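Local structure of sugar ABC transporter (Sugar-binding protein) (Bacillus halodurans, 4YO7) at residues D64-E69 / F78-A83; N96-N101 / V119-D124; T113-I118 / R134-V139; N170-D175 / E220-S225; V292-Q297 / E302-A307. The protein binds myo-inositol in the cleft between its two lobes and probably serves as the solute-binding component of a sugar ABC transporter. One frame throughout, in Å; residues are numbered along the deposited sequence. Where two conformers were deposited one is given.

Contact 1: D64-E69 / F78-A83; sequences DAMKEE and FIFSDA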
# COMPACT_ATOMS: atom_id res chain seq x y z
N ASP A 64 12.79 -2.41 -4.60
CA ASP A 64 14.23 -2.33 -4.30
C ASP A 64 14.60 -3.36 -3.22
O ASP A 64 15.67 -3.99 -3.28
CB ASP A 64 14.64 -0.93 -3.83
CG ASP A 64 14.63 0.10 -4.96
OD1 ASP A 64 14.56 -0.29 -6.15
OD2 ASP A 64 14.72 1.31 -4.66
N ALA A 65 13.70 -3.53 -2.25
CA ALA A 65 13.93 -4.52 -1.19
C ALA A 65 13.87 -5.95 -1.74
O ALA A 65 14.64 -6.81 -1.29
CB ALA A 65 12.93 -4.34 -0.06
N MSE A 66 12.97 -6.21 -2.70
CA MSE A 66 12.91 -7.53 -3.34
C MSE A 66 14.21 -7.81 -4.08
O MSE A 66 14.77 -8.90 -3.99
CB MSE A 66 11.70 -7.65 -4.30
CG MSE A 66 10.40 -7.56 -3.58
SE MSE A 66 8.93 -8.10 -4.75
CE MSE A 66 8.89 -6.63 -5.95
N LYS A 67 14.70 -6.82 -4.82
CA LYS A 67 15.93 -7.01 -5.58
C LYS A 67 17.14 -7.24 -4.66
O LYS A 67 18.00 -8.07 -4.93
CB LYS A 67 16.16 -5.81 -6.50
CG LYS A 67 15.15 -5.74 -7.62
CD LYS A 67 15.46 -4.62 -8.61
CE LYS A 67 14.52 -4.66 -9.81
NZ LYS A 67 14.87 -3.64 -10.85
N GLU A 68 17.19 -6.51 -3.55
CA GLU A 68 18.28 -6.69 -2.60
C GLU A 68 18.27 -8.09 -1.98
O GLU A 68 19.32 -8.74 -1.84
CB GLU A 68 18.20 -5.63 -1.49
CG GLU A 68 18.71 -4.26 -1.88
CD GLU A 68 20.15 -4.00 -1.44
OE1 GLU A 68 20.72 -4.81 -0.68
OE2 GLU A 68 20.70 -2.96 -1.86
N GLU A 69 17.08 -8.57 -1.62
CA GLU A 69 16.96 -9.89 -1.03
C GLU A 69 17.27 -10.98 -2.06
O GLU A 69 17.91 -11.98 -1.74
CB GLU A 69 15.58 -10.08 -0.42
CG GLU A 69 15.36 -11.43 0.25
CD GLU A 69 16.25 -11.66 1.45
OE1 GLU A 69 16.53 -10.70 2.20
OE2 GLU A 69 16.66 -12.83 1.64
N PHE A 78 15.85 -14.23 -11.04
CA PHE A 78 14.58 -13.51 -10.86
C PHE A 78 14.21 -12.70 -12.09
O PHE A 78 15.07 -12.07 -12.70
CB PHE A 78 14.65 -12.59 -9.64
CG PHE A 78 14.69 -13.33 -8.33
CD1 PHE A 78 15.83 -13.98 -7.92
CD2 PHE A 78 13.57 -13.39 -7.53
CE1 PHE A 78 15.86 -14.66 -6.73
CE2 PHE A 78 13.60 -14.08 -6.33
CZ PHE A 78 14.74 -14.70 -5.94
N ILE A 79 12.94 -12.73 -12.47
CA ILE A 79 12.43 -11.88 -13.54
C ILE A 79 11.56 -10.84 -12.89
O ILE A 79 10.48 -11.15 -12.41
CB ILE A 79 11.61 -12.66 -14.58
CG1 ILE A 79 12.45 -13.80 -15.18
CG2 ILE A 79 11.14 -11.74 -15.70
CD1 ILE A 79 11.60 -14.81 -15.92
N PHE A 80 12.04 -9.59 -12.85
CA PHE A 80 11.31 -8.49 -12.21
C PHE A 80 10.57 -7.69 -13.27
O PHE A 80 11.17 -6.87 -13.97
CB PHE A 80 12.25 -7.59 -11.40
CG PHE A 80 12.63 -8.17 -10.07
CD1 PHE A 80 13.89 -8.70 -9.88
CD2 PHE A 80 11.69 -8.22 -9.03
CE1 PHE A 80 14.24 -9.25 -8.67
CE2 PHE A 80 12.05 -8.79 -7.80
CZ PHE A 80 13.33 -9.30 -7.64
N SER A 81 9.27 -7.92 -13.37
CA SER A 81 8.43 -7.28 -14.36
C SER A 81 7.50 -6.25 -13.72
O SER A 81 7.17 -6.35 -12.54
CB SER A 81 7.58 -8.32 -15.11
OG SER A 81 8.42 -9.26 -15.77
N ASP A 82 7.09 -5.28 -14.53
CA ASP A 82 6.28 -4.14 -14.10
C ASP A 82 5.04 -4.10 -14.99
O ASP A 82 5.15 -3.98 -16.21
CB ASP A 82 7.11 -2.85 -14.24
CG ASP A 82 6.34 -1.58 -13.93
OD1 ASP A 82 5.16 -1.61 -13.54
OD2 ASP A 82 6.98 -0.52 -14.06
N ALA A 83 3.86 -4.22 -14.39
CA ALA A 83 2.61 -4.26 -15.14
C ALA A 83 2.15 -2.88 -15.60
O ALA A 83 1.23 -2.80 -16.40
CB ALA A 83 1.52 -4.91 -14.32
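Lys67 lays the aliphatic part of its side chain over one face of the Phe80 ring: CG of Lys67 stands 3.9 Å from the ring centroid, 16° off the normal, a CH-pi contact. Further out, Lys67 CE comes 4.0 Å from Phe80 CG, since the chain is extended beyond CG and runs back along the ring as Phe80 runs forward, the two side chains sliding past each other in opposite directions. A long, flexible lysine suits this exposed margin, because its methylenes cover the aromatic surface and carry the ammonium group beyond it. On the deeper side the selenomethionine Met66 brings CB to 3.7 Å from Phe80 CE2, approaching the ring obliquely. With CG anti to its carbonyl carbon (chi1 -78°), Phe80 reaches from the strand toward the helix. Helix 57-70 and strand 76-82 are the second and third elements of a beta-alpha-beta unit that starts with strand 46-52, and this contact seats the crossover helix on the edge strand of the parallel sheet. Val50 of the neighbouring strand touches both Met66 and Phe80, while Gln63 and Ala70 of the helix also touch the Phe80 side chain. Ile79 and Ser81, flanking Phe80, make backbone hydrogen bonds to Ile48, Val50 and Ile52.

Contact 2: N96-N101 / V119-D124; sequences NFISRN and VNMVND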
# COMPACT_ATOMS: atom_id res chain seq x y z
N ASN A 96 3.37 -15.77 -19.34
CA ASN A 96 4.75 -16.02 -19.73
C ASN A 96 5.50 -16.80 -18.66
O ASN A 96 6.22 -17.74 -18.96
CB ASN A 96 5.47 -14.70 -20.05
CG ASN A 96 6.91 -14.91 -20.47
OD1 ASN A 96 7.81 -14.80 -19.67
ND2 ASN A 96 7.13 -15.23 -21.73
N PHE A 97 5.33 -16.40 -17.41
CA PHE A 97 5.94 -17.15 -16.31
C PHE A 97 5.48 -18.60 -16.28
O PHE A 97 6.27 -19.50 -16.06
CB PHE A 97 5.65 -16.51 -14.96
CG PHE A 97 6.16 -15.10 -14.79
CD1 PHE A 97 7.25 -14.60 -15.49
CD2 PHE A 97 5.55 -14.28 -13.84
CE1 PHE A 97 7.69 -13.29 -15.28
CE2 PHE A 97 5.98 -13.00 -13.64
CZ PHE A 97 7.05 -12.51 -14.34
N ILE A 98 4.18 -18.85 -16.50
CA ILE A 98 3.67 -20.21 -16.56
C ILE A 98 4.29 -20.96 -17.73
O ILE A 98 4.74 -22.09 -17.57
CB ILE A 98 2.15 -20.22 -16.70
CG1 ILE A 98 1.54 -19.71 -15.40
CG2 ILE A 98 1.64 -21.61 -17.02
CD1 ILE A 98 0.04 -19.42 -15.48
N SER A 99 4.36 -20.33 -18.89
CA SER A 99 4.87 -21.02 -20.06
C SER A 99 6.36 -21.37 -19.96
O SER A 99 6.81 -22.35 -20.56
CB SER A 99 4.60 -20.22 -21.32
OG SER A 99 5.47 -19.12 -21.49
N ARG A 100 7.10 -20.56 -19.21
CA ARG A 100 8.51 -20.79 -18.90
C ARG A 100 8.72 -21.87 -17.85
O ARG A 100 9.84 -22.35 -17.66
CB ARG A 100 9.17 -19.50 -18.39
CG ARG A 100 9.46 -18.42 -19.38
CD ARG A 100 9.85 -17.17 -18.59
NE ARG A 100 10.33 -16.07 -19.45
CZ ARG A 100 11.61 -15.83 -19.71
NH1 ARG A 100 12.57 -16.59 -19.20
NH2 ARG A 100 11.94 -14.81 -20.51
N ASN A 101 7.64 -22.21 -17.15
CA ASN A 101 7.64 -23.14 -16.02
C ASN A 101 8.53 -22.66 -14.88
O ASN A 101 9.35 -23.42 -14.35
CB ASN A 101 8.03 -24.56 -16.45
CG ASN A 101 7.49 -25.61 -15.52
OD1 ASN A 101 6.46 -25.40 -14.86
ND2 ASN A 101 8.17 -26.75 -15.43
N VAL A 119 -4.70 -15.93 -9.99
CA VAL A 119 -4.50 -17.01 -9.04
C VAL A 119 -5.08 -18.33 -9.54
O VAL A 119 -4.44 -19.38 -9.41
CB VAL A 119 -5.10 -16.64 -7.66
CG1 VAL A 119 -5.01 -17.81 -6.70
CG2 VAL A 119 -4.34 -15.48 -7.08
N ASN A 120 -6.25 -18.29 -10.16
CA ASN A 120 -6.83 -19.51 -10.72
C ASN A 120 -5.92 -20.16 -11.75
O ASN A 120 -5.71 -21.38 -11.74
CB ASN A 120 -8.19 -19.23 -11.35
CG ASN A 120 -9.27 -18.98 -10.31
OD1 ASN A 120 -9.18 -19.46 -9.18
ND2 ASN A 120 -10.31 -18.26 -10.70
N MSE A 121 -5.38 -19.34 -12.63
CA MSE A 121 -4.52 -19.81 -13.71
C MSE A 121 -3.22 -20.41 -13.19
O MSE A 121 -2.79 -21.48 -13.65
CB MSE A 121 -4.25 -18.64 -14.66
CG MSE A 121 -3.44 -18.98 -15.85
SE MSE A 121 -3.39 -17.45 -17.06
CE MSE A 121 -2.68 -16.02 -15.98
N VAL A 122 -2.59 -19.74 -12.22
CA VAL A 122 -1.33 -20.19 -11.70
C VAL A 122 -1.58 -21.45 -10.87
O VAL A 122 -0.82 -22.39 -10.96
CB VAL A 122 -0.60 -19.08 -10.90
CG1 VAL A 122 0.70 -19.56 -10.31
CG2 VAL A 122 -0.33 -17.93 -11.80
N ASN A 123 -2.65 -21.47 -10.08
CA ASN A 123 -3.00 -22.70 -9.35
C ASN A 123 -3.20 -23.89 -10.31
O ASN A 123 -2.70 -25.00 -10.06
CB ASN A 123 -4.26 -22.54 -8.53
CG ASN A 123 -4.06 -21.74 -7.26
OD1 ASN A 123 -2.96 -21.62 -6.72
ND2 ASN A 123 -5.16 -21.21 -6.75
N ASP A 124 -3.91 -23.67 -11.42
CA ASP A 124 -4.12 -24.75 -12.40
C ASP A 124 -2.80 -25.21 -12.97
O ASP A 124 -2.67 -26.38 -13.30
CB ASP A 124 -5.05 -24.32 -13.54
CG ASP A 124 -6.51 -24.25 -13.12
OD1 ASP A 124 -6.88 -24.82 -12.08
OD2 ASP A 124 -7.30 -23.62 -13.85
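The CA atoms of Ile98 and Val122 lie 7.0 Å apart where helix 87-100 packs beside helix 112-125 in the alpha/beta lobe built on the six-stranded parallel sheet. Ile98 sits in the last turn of its helix, which closes in a Schellman motif: Asn101 takes a positive phi of 60°, readily tolerated by asparagine, and its N bonds back to Ile98 O. The touching is done by one methyl, Ile98 CD1, which lies 4.0 Å from Val122 CG2. A wholly apolar isoleucine suits a spot faced by the hydrocarbon parts of Met121 and Val122. Its CG1 is anti to the carbonyl carbon and chi2 is extended (169°), which sends CD1 outward to the other helix. The selenomethionine Met121 bends at chi3, and its side chain also touches Met91, Val94 and Glu95 of helix 87-100; Val122 rests on Val94 and on Ile129 of the sheet. The shortest approach between the segments is 3.5 Å, from Ile98 CD1 to Met121 CG.

Contact 3: T113-I118 / R134-V139; sequences TSAVDI and RTFDGV. With INS (1,2,3,4,5,6-hexahydroxy-cyclohexane), chain F.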
# COMPACT_ATOMS: atom_id res chain seq x y z
N THR A 113 -10.26 -7.92 -9.47
CA THR A 113 -11.00 -8.82 -10.34
C THR A 113 -10.05 -9.73 -11.11
O THR A 113 -10.17 -10.96 -11.06
CB THR A 113 -11.88 -8.02 -11.32
OG1 THR A 113 -12.86 -7.30 -10.57
CG2 THR A 113 -12.60 -8.93 -12.30
N SER A 114 -9.05 -9.15 -11.77
CA SER A 114 -8.11 -9.94 -12.54
C SER A 114 -7.22 -10.78 -11.61
O SER A 114 -6.74 -11.84 -12.01
CB SER A 114 -7.25 -9.05 -13.45
OG SER A 114 -6.48 -8.12 -12.75
N ALA A 115 -7.03 -10.31 -10.38
CA ALA A 115 -6.27 -11.07 -9.39
C ALA A 115 -6.81 -12.49 -9.27
O ALA A 115 -6.06 -13.46 -9.12
CB ALA A 115 -6.31 -10.39 -8.04
N VAL A 116 -8.14 -12.62 -9.26
CA VAL A 116 -8.75 -13.95 -9.12
C VAL A 116 -8.43 -14.84 -10.31
O VAL A 116 -8.09 -16.01 -10.16
CB VAL A 116 -10.29 -13.85 -8.95
CG1 VAL A 116 -10.94 -15.24 -8.87
CG2 VAL A 116 -10.60 -13.06 -7.69
N ASP A 117 -8.53 -14.28 -11.51
CA ASP A 117 -8.19 -15.04 -12.71
C ASP A 117 -6.71 -15.46 -12.72
O ASP A 117 -6.37 -16.57 -13.14
CB ASP A 117 -8.49 -14.22 -13.96
CG ASP A 117 -9.96 -13.88 -14.08
OD1 ASP A 117 -10.81 -14.72 -13.75
OD2 ASP A 117 -10.26 -12.75 -14.50
N ILE A 118 -5.84 -14.56 -12.27
CA ILE A 118 -4.42 -14.85 -12.17
C ILE A 118 -4.16 -16.00 -11.21
O ILE A 118 -3.46 -16.96 -11.55
CB ILE A 118 -3.64 -13.59 -11.71
CG1 ILE A 118 -3.59 -12.58 -12.87
CG2 ILE A 118 -2.23 -13.95 -11.22
CD1 ILE A 118 -3.00 -11.21 -12.49
N ARG A 134 -0.94 -6.15 -1.97
CA ARG A 134 -2.36 -5.93 -2.27
C ARG A 134 -3.14 -7.23 -2.21
O ARG A 134 -2.85 -8.17 -2.93
CB ARG A 134 -2.53 -5.29 -3.65
CG ARG A 134 -1.87 -3.97 -3.80
CD ARG A 134 -2.00 -3.51 -5.22
NE ARG A 134 -1.48 -2.17 -5.47
CZ ARG A 134 -1.59 -1.54 -6.64
NH1 ARG A 134 -2.18 -2.14 -7.68
NH2 ARG A 134 -1.13 -0.32 -6.78
N THR A 135 -4.16 -7.24 -1.38
CA THR A 135 -5.02 -8.40 -1.24
C THR A 135 -6.30 -8.19 -2.06
O THR A 135 -6.50 -7.16 -2.70
CB THR A 135 -5.32 -8.69 0.26
OG1 THR A 135 -5.90 -10.00 0.39
CG2 THR A 135 -6.25 -7.65 0.90
N PHE A 136 -7.15 -9.20 -2.03
CA PHE A 136 -8.37 -9.22 -2.83
C PHE A 136 -9.23 -10.33 -2.30
O PHE A 136 -8.73 -11.25 -1.64
CB PHE A 136 -8.06 -9.46 -4.29
CG PHE A 136 -7.24 -10.69 -4.53
CD1 PHE A 136 -5.87 -10.66 -4.40
CD2 PHE A 136 -7.84 -11.87 -4.93
CE1 PHE A 136 -5.12 -11.79 -4.65
CE2 PHE A 136 -7.07 -13.01 -5.16
CZ PHE A 136 -5.73 -12.95 -5.02
N ASP A 137 -10.54 -10.25 -2.57
CA ASP A 137 -11.44 -11.33 -2.24
C ASP A 137 -11.07 -12.55 -3.06
O ASP A 137 -11.13 -12.52 -4.30
CB ASP A 137 -12.90 -10.93 -2.50
CG ASP A 137 -13.42 -9.91 -1.52
OD1 ASP A 137 -12.74 -9.56 -0.53
OD2 ASP A 137 -14.56 -9.46 -1.73
N GLY A 138 -10.61 -13.60 -2.38
CA GLY A 138 -10.13 -14.78 -3.05
C GLY A 138 -8.68 -15.09 -2.75
O GLY A 138 -8.17 -16.10 -3.20
N VAL A 139 -8.02 -14.23 -1.98
CA VAL A 139 -6.59 -14.36 -1.71
C VAL A 139 -6.22 -15.67 -1.02
O VAL A 139 -5.08 -16.12 -1.14
CB VAL A 139 -6.11 -13.17 -0.82
CG1 VAL A 139 -6.72 -13.21 0.58
CG2 VAL A 139 -4.55 -13.08 -0.77
C1 INS F . -0.17 1.28 -3.43
C2 INS F . 0.56 2.57 -3.04
C3 INS F . 0.07 3.01 -1.66
C4 INS F . 0.34 1.93 -0.61
C5 INS F . -0.36 0.62 -1.03
C6 INS F . 0.12 0.19 -2.41
O1 INS F . 0.28 0.82 -4.73
O2 INS F . 1.95 2.28 -2.99
O3 INS F . 0.79 4.23 -1.34
O4 INS F . -0.22 2.33 0.65
O5 INS F . -0.00 -0.41 -0.09
O6 INS F . -0.63 -1.02 -2.80
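Ala115 presses its methyl onto the Phe136 ring, and this is the tight part of the contact: CB of Ala115 lies 3.6 Å from the ring centroid and only 9° off the normal, a CH-pi contact over the middle of the face. Alanine suits the spot because a small side chain lets the helix backbone come close to the ring. Phe136 CG sits between its own backbone N and carbonyl carbon (chi1 54°), a crowded position that turns the ring back over its own turn, with Val139 CA over the opposite face, offset from its centre. Replacing Phe136 with an alanine would probably open a gap between Ala115 and Val139. Outward the packing thins: Val116 CG2 reaches Phe136 CD2 obliquely at 4.1 Å, and the carboxylate of exposed Asp137 stays clear of the helix, although its backbone O is touched by Val116 CG2 at 3.5 Å. The loop makes a type II turn from Phe136 to Val139, and Gly138 adopts a positive phi that a side chain would hinder.

At the start of the same loop, Arg134 extends to the inositol. Its NE donates to INS O6 at 3.0 Å and NH2 to INS O1 at 2.7 Å, the latter nearly straight at 171°. The arginine thus grips two neighbouring hydroxyls in the inositol pocket of a periplasmic-binding-protein fold, which Asp56, Asn133 and Asp262 help to complete.

Contact 4: N170-D175 / E220-S225; sequences NIAIMD and ENWLNS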
# COMPACT_ATOMS: atom_id res chain seq x y z
N ASN A 170 -15.14 18.29 11.11
CA ASN A 170 -15.54 17.92 9.77
C ASN A 170 -14.38 17.25 9.05
O ASN A 170 -13.30 17.82 8.96
CB ASN A 170 -15.98 19.15 8.99
CG ASN A 170 -17.30 19.72 9.48
OD1 ASN A 170 -18.01 19.10 10.27
ND2 ASN A 170 -17.66 20.88 8.96
N ILE A 171 -14.60 16.03 8.57
CA ILE A 171 -13.54 15.23 7.99
C ILE A 171 -13.72 15.16 6.48
O ILE A 171 -14.82 14.92 6.00
CB ILE A 171 -13.55 13.81 8.58
CG1 ILE A 171 -13.61 13.86 10.12
CG2 ILE A 171 -12.34 13.04 8.10
CD1 ILE A 171 -12.46 14.61 10.75
N ALA A 172 -12.63 15.37 5.73
CA ALA A 172 -12.58 15.13 4.29
C ALA A 172 -11.68 13.92 4.05
O ALA A 172 -10.52 13.92 4.46
CB ALA A 172 -12.05 16.36 3.56
N ILE A 173 -12.24 12.87 3.45
CA ILE A 173 -11.51 11.64 3.19
C ILE A 173 -11.09 11.56 1.74
O ILE A 173 -11.93 11.67 0.84
CB ILE A 173 -12.36 10.38 3.53
CG1 ILE A 173 -12.61 10.31 5.04
CG2 ILE A 173 -11.65 9.10 3.08
CD1 ILE A 173 -13.53 9.19 5.46
N MSE A 174 -9.78 11.37 1.50
CA MSE A 174 -9.26 11.10 0.16
C MSE A 174 -9.10 9.61 -0.04
O MSE A 174 -8.20 8.98 0.50
CB MSE A 174 -7.92 11.81 -0.09
CG MSE A 174 -8.04 13.29 -0.01
SE MSE A 174 -6.36 14.12 -0.61
CE MSE A 174 -7.07 15.89 -0.96
N ASP A 175 -10.01 9.06 -0.83
CA ASP A 175 -9.91 7.69 -1.32
C ASP A 175 -8.74 7.52 -2.26
O ASP A 175 -8.44 8.40 -3.11
CB ASP A 175 -11.18 7.23 -2.07
CG ASP A 175 -12.31 6.77 -1.16
OD1 ASP A 175 -12.08 6.02 -0.16
OD2 ASP A 175 -13.47 7.13 -1.49
N GLU A 220 -7.62 21.49 -3.88
CA GLU A 220 -7.94 22.79 -4.46
C GLU A 220 -9.44 22.93 -4.68
O GLU A 220 -10.03 23.97 -4.34
CB GLU A 220 -7.19 23.00 -5.78
CG GLU A 220 -5.72 23.37 -5.62
CD GLU A 220 -4.94 23.36 -6.94
OE1 GLU A 220 -5.52 23.04 -8.00
OE2 GLU A 220 -3.73 23.68 -6.92
N ASN A 221 -10.05 21.90 -5.27
CA ASN A 221 -11.48 21.91 -5.54
C ASN A 221 -12.28 21.94 -4.25
O ASN A 221 -13.28 22.66 -4.13
CB ASN A 221 -11.85 20.71 -6.41
CG ASN A 221 -11.31 20.83 -7.82
OD1 ASN A 221 -10.93 21.93 -8.25
ND2 ASN A 221 -11.28 19.74 -8.56
N TRP A 222 -11.84 21.18 -3.26
CA TRP A 222 -12.51 21.18 -1.98
C TRP A 222 -12.46 22.54 -1.31
O TRP A 222 -13.44 22.98 -0.72
CB TRP A 222 -11.87 20.14 -1.09
CG TRP A 222 -12.33 18.72 -1.35
CD1 TRP A 222 -13.37 18.31 -2.15
CD2 TRP A 222 -11.77 17.54 -0.77
NE1 TRP A 222 -13.49 16.93 -2.08
CE2 TRP A 222 -12.51 16.45 -1.25
CE3 TRP A 222 -10.71 17.31 0.10
CZ2 TRP A 222 -12.24 15.14 -0.86
CZ3 TRP A 222 -10.44 16.02 0.48
CH2 TRP A 222 -11.19 14.95 -0.00
N LEU A 223 -11.31 23.20 -1.40
CA LEU A 223 -11.13 24.53 -0.85
C LEU A 223 -12.08 25.51 -1.54
O LEU A 223 -12.63 26.42 -0.90
CB LEU A 223 -9.68 24.98 -1.01
CG LEU A 223 -8.70 24.31 -0.05
CD1 LEU A 223 -7.27 24.58 -0.46
CD2 LEU A 223 -8.95 24.77 1.36
N ASN A 224 -12.27 25.34 -2.84
CA ASN A 224 -13.11 26.26 -3.60
C ASN A 224 -14.60 26.02 -3.39
O ASN A 224 -15.44 26.82 -3.81
CB ASN A 224 -12.81 26.17 -5.09
CG ASN A 224 -11.48 26.80 -5.45
OD1 ASN A 224 -10.96 27.65 -4.73
ND2 ASN A 224 -10.94 26.40 -6.60
N SER A 225 -14.94 24.91 -2.74
CA SER A 225 -16.33 24.60 -2.43
C SER A 225 -16.82 25.38 -1.21
O SER A 225 -18.02 25.45 -0.95
CB SER A 225 -16.50 23.10 -2.19
OG SER A 225 -16.11 22.72 -0.87
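Strand 170-175 and helix 220-224 run nearly antiparallel, at 152° with their axes 11.5 Å apart at closest approach, as a helix lies on the parallel sheet of an alpha/beta lobe. Trp222 carries the whole contact from the helix side; with CG anti to the carbonyl carbon (chi1 -80°) the indole is directed at the strand. The six-membered part of the indole does the touching: CZ3 meets Ala172 CB at 3.5 Å, obliquely, and the small alanine gives the broad ring room against the sheet. Selenomethionine Met174, extended beyond CG, runs across the indole at a slant, with CE 3.7 Å from Trp222 CZ3; its long unbranched chain can follow the ring's outline. Leu204 of the neighbouring strand 200-207 also touches both Ala172 and Trp222. Without the indole, as with a serine here, Ala172 and Met174 would probably lose their shared partner, and the Met174 side chain would be freer to turn. Ser225, near the helix end, gives its hydroxyl to Trp222 O at 2.7 Å. At the indole's edge, close to its plane, Ile173 O lies 3.5 Å from Trp222 CH2.

Contact 5: V292-Q297 / E302-A307; sequences VKVAVQ and EDVEDA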
# COMPACT_ATOMS: atom_id res chain seq x y z
N VAL A 292 10.13 -12.35 -1.24
CA VAL A 292 11.19 -13.11 -1.88
C VAL A 292 11.57 -14.37 -1.09
O VAL A 292 11.73 -15.45 -1.66
CB VAL A 292 12.44 -12.24 -2.12
CG1 VAL A 292 13.62 -13.08 -2.59
CG2 VAL A 292 12.11 -11.21 -3.17
N LYS A 293 11.70 -14.24 0.23
CA LYS A 293 12.05 -15.38 1.06
C LYS A 293 11.01 -16.49 0.97
O LYS A 293 11.34 -17.67 0.89
CB LYS A 293 12.24 -14.94 2.52
CG LYS A 293 13.44 -14.07 2.75
CD LYS A 293 13.47 -13.60 4.21
CE LYS A 293 14.48 -12.51 4.47
NZ LYS A 293 15.86 -13.04 4.61
N VAL A 294 9.74 -16.09 0.99
CA VAL A 294 8.65 -17.04 0.94
C VAL A 294 8.61 -17.74 -0.43
O VAL A 294 8.40 -18.94 -0.53
CB VAL A 294 7.33 -16.34 1.26
CG1 VAL A 294 6.13 -17.24 1.01
CG2 VAL A 294 7.35 -15.91 2.73
N ALA A 295 8.83 -16.96 -1.49
CA ALA A 295 8.83 -17.50 -2.84
C ALA A 295 9.95 -18.51 -3.03
O ALA A 295 9.78 -19.57 -3.62
CB ALA A 295 8.95 -16.36 -3.86
N VAL A 296 11.11 -18.18 -2.50
CA VAL A 296 12.24 -19.11 -2.55
C VAL A 296 11.91 -20.40 -1.79
O VAL A 296 12.19 -21.51 -2.28
CB VAL A 296 13.51 -18.47 -1.97
CG1 VAL A 296 14.57 -19.51 -1.68
CG2 VAL A 296 14.06 -17.44 -2.94
N GLN A 297 11.32 -20.29 -0.60
CA GLN A 297 10.95 -21.47 0.14
C GLN A 297 9.99 -22.33 -0.66
O GLN A 297 10.12 -23.55 -0.66
CB GLN A 297 10.31 -21.12 1.49
CG GLN A 297 11.25 -20.54 2.50
CD GLN A 297 10.51 -20.10 3.77
OE1 GLN A 297 9.40 -19.59 3.70
NE2 GLN A 297 11.13 -20.33 4.92
N GLU A 302 9.03 -26.37 -0.14
CA GLU A 302 8.53 -26.28 1.22
C GLU A 302 7.14 -25.66 1.24
O GLU A 302 6.86 -24.78 0.43
CB GLU A 302 9.46 -25.43 2.10
CG GLU A 302 10.89 -25.94 2.17
CD GLU A 302 11.79 -25.03 2.99
OE1 GLU A 302 11.30 -24.44 3.98
OE2 GLU A 302 12.98 -24.89 2.64
N ASP A 303 6.31 -26.08 2.19
CA ASP A 303 5.05 -25.38 2.43
C ASP A 303 5.34 -24.07 3.15
O ASP A 303 6.18 -23.99 4.03
CB ASP A 303 4.08 -26.24 3.24
CG ASP A 303 3.50 -27.38 2.41
OD1 ASP A 303 2.68 -27.12 1.49
OD2 ASP A 303 3.89 -28.53 2.64
N VAL A 304 4.66 -23.03 2.71
CA VAL A 304 4.87 -21.70 3.24
C VAL A 304 3.61 -21.21 3.95
O VAL A 304 2.59 -21.89 3.98
CB VAL A 304 5.28 -20.71 2.11
CG1 VAL A 304 6.62 -21.14 1.53
CG2 VAL A 304 4.24 -20.66 1.05
N GLU A 305 3.71 -20.05 4.55
CA GLU A 305 2.57 -19.48 5.22
C GLU A 305 2.57 -17.97 5.04
O GLU A 305 3.58 -17.38 4.63
CB GLU A 305 2.59 -19.85 6.70
CG GLU A 305 3.83 -19.36 7.41
CD GLU A 305 3.90 -19.85 8.85
OE1 GLU A 305 3.71 -21.07 9.06
OE2 GLU A 305 4.14 -19.02 9.76
N ASP A 306 1.44 -17.37 5.36
CA ASP A 306 1.30 -15.91 5.27
C ASP A 306 2.27 -15.19 6.19
O ASP A 306 2.67 -15.69 7.24
CB ASP A 306 -0.09 -15.48 5.66
CG ASP A 306 -1.18 -16.01 4.73
OD1 ASP A 306 -0.88 -16.53 3.64
OD2 ASP A 306 -2.36 -15.86 5.12
N ALA A 307 2.61 -13.96 5.81
CA ALA A 307 3.33 -13.06 6.69
C ALA A 307 2.59 -11.74 6.76
O ALA A 307 2.60 -10.98 5.80
CB ALA A 307 4.73 -12.87 6.20
O HOH W 1 6.87 -19.37 4.97
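The planes of the Gln297 amide and the Glu302 carboxylate are turned 52° from each other, so they do not stack; Glu302 OE1 comes no nearer than 4.2 Å to Gln297 CG. Instead the amide oxygen, Gln297 OE1, accepts from a water at 2.8 Å, and that water in turn accepts a long bond from Glu305 N. Here helix 284-299 gives way to the connection into strand 307-308, the last strand of the six-stranded parallel sheet, and the chain doubles back along the helix it has just left. Below lies an apolar patch. Val304 turns toward the helix and sets CB 3.7 Å from Val294 CG1, while its CG1 sits 3.7 Å from Gln297 CB; compact beta-branched valines let helix and loop approach closely. Ala144 of strand 144-147 touches both valines from the sheet side. Polar Gln297 and Glu302 suit the outer margin, where water is at hand. The two segments share one direct hydrogen bond, Glu302 N to Gln297 O, 3.1 Å long with an N-H...O angle of 154°.

Contacts 1, 2, 3 and 5 belong to the lobe built on the six-stranded sheet, while contact 4 belongs to the other, its centre 31 Å from that of contact 3 and 43 Å from that of contact 2. Contacts 1 and 5 meet through a salt bridge, Glu69 OE2 to Lys293 NZ at 3.1 Å, with Val292 packed against Met66 and Phe78. Contacts 1 and 2 touch where Phe97 lies on Ile79 and Ser81. Contacts 2 and 3 share helix 112-125, Val119 CG2 resting 3.5 Å from Phe136 CZ. Contact 3 reaches the inositol through Arg134; the side chains of Met66 in contact 1 and Met174 in contact 4 lie about 11 and 12 Å from it.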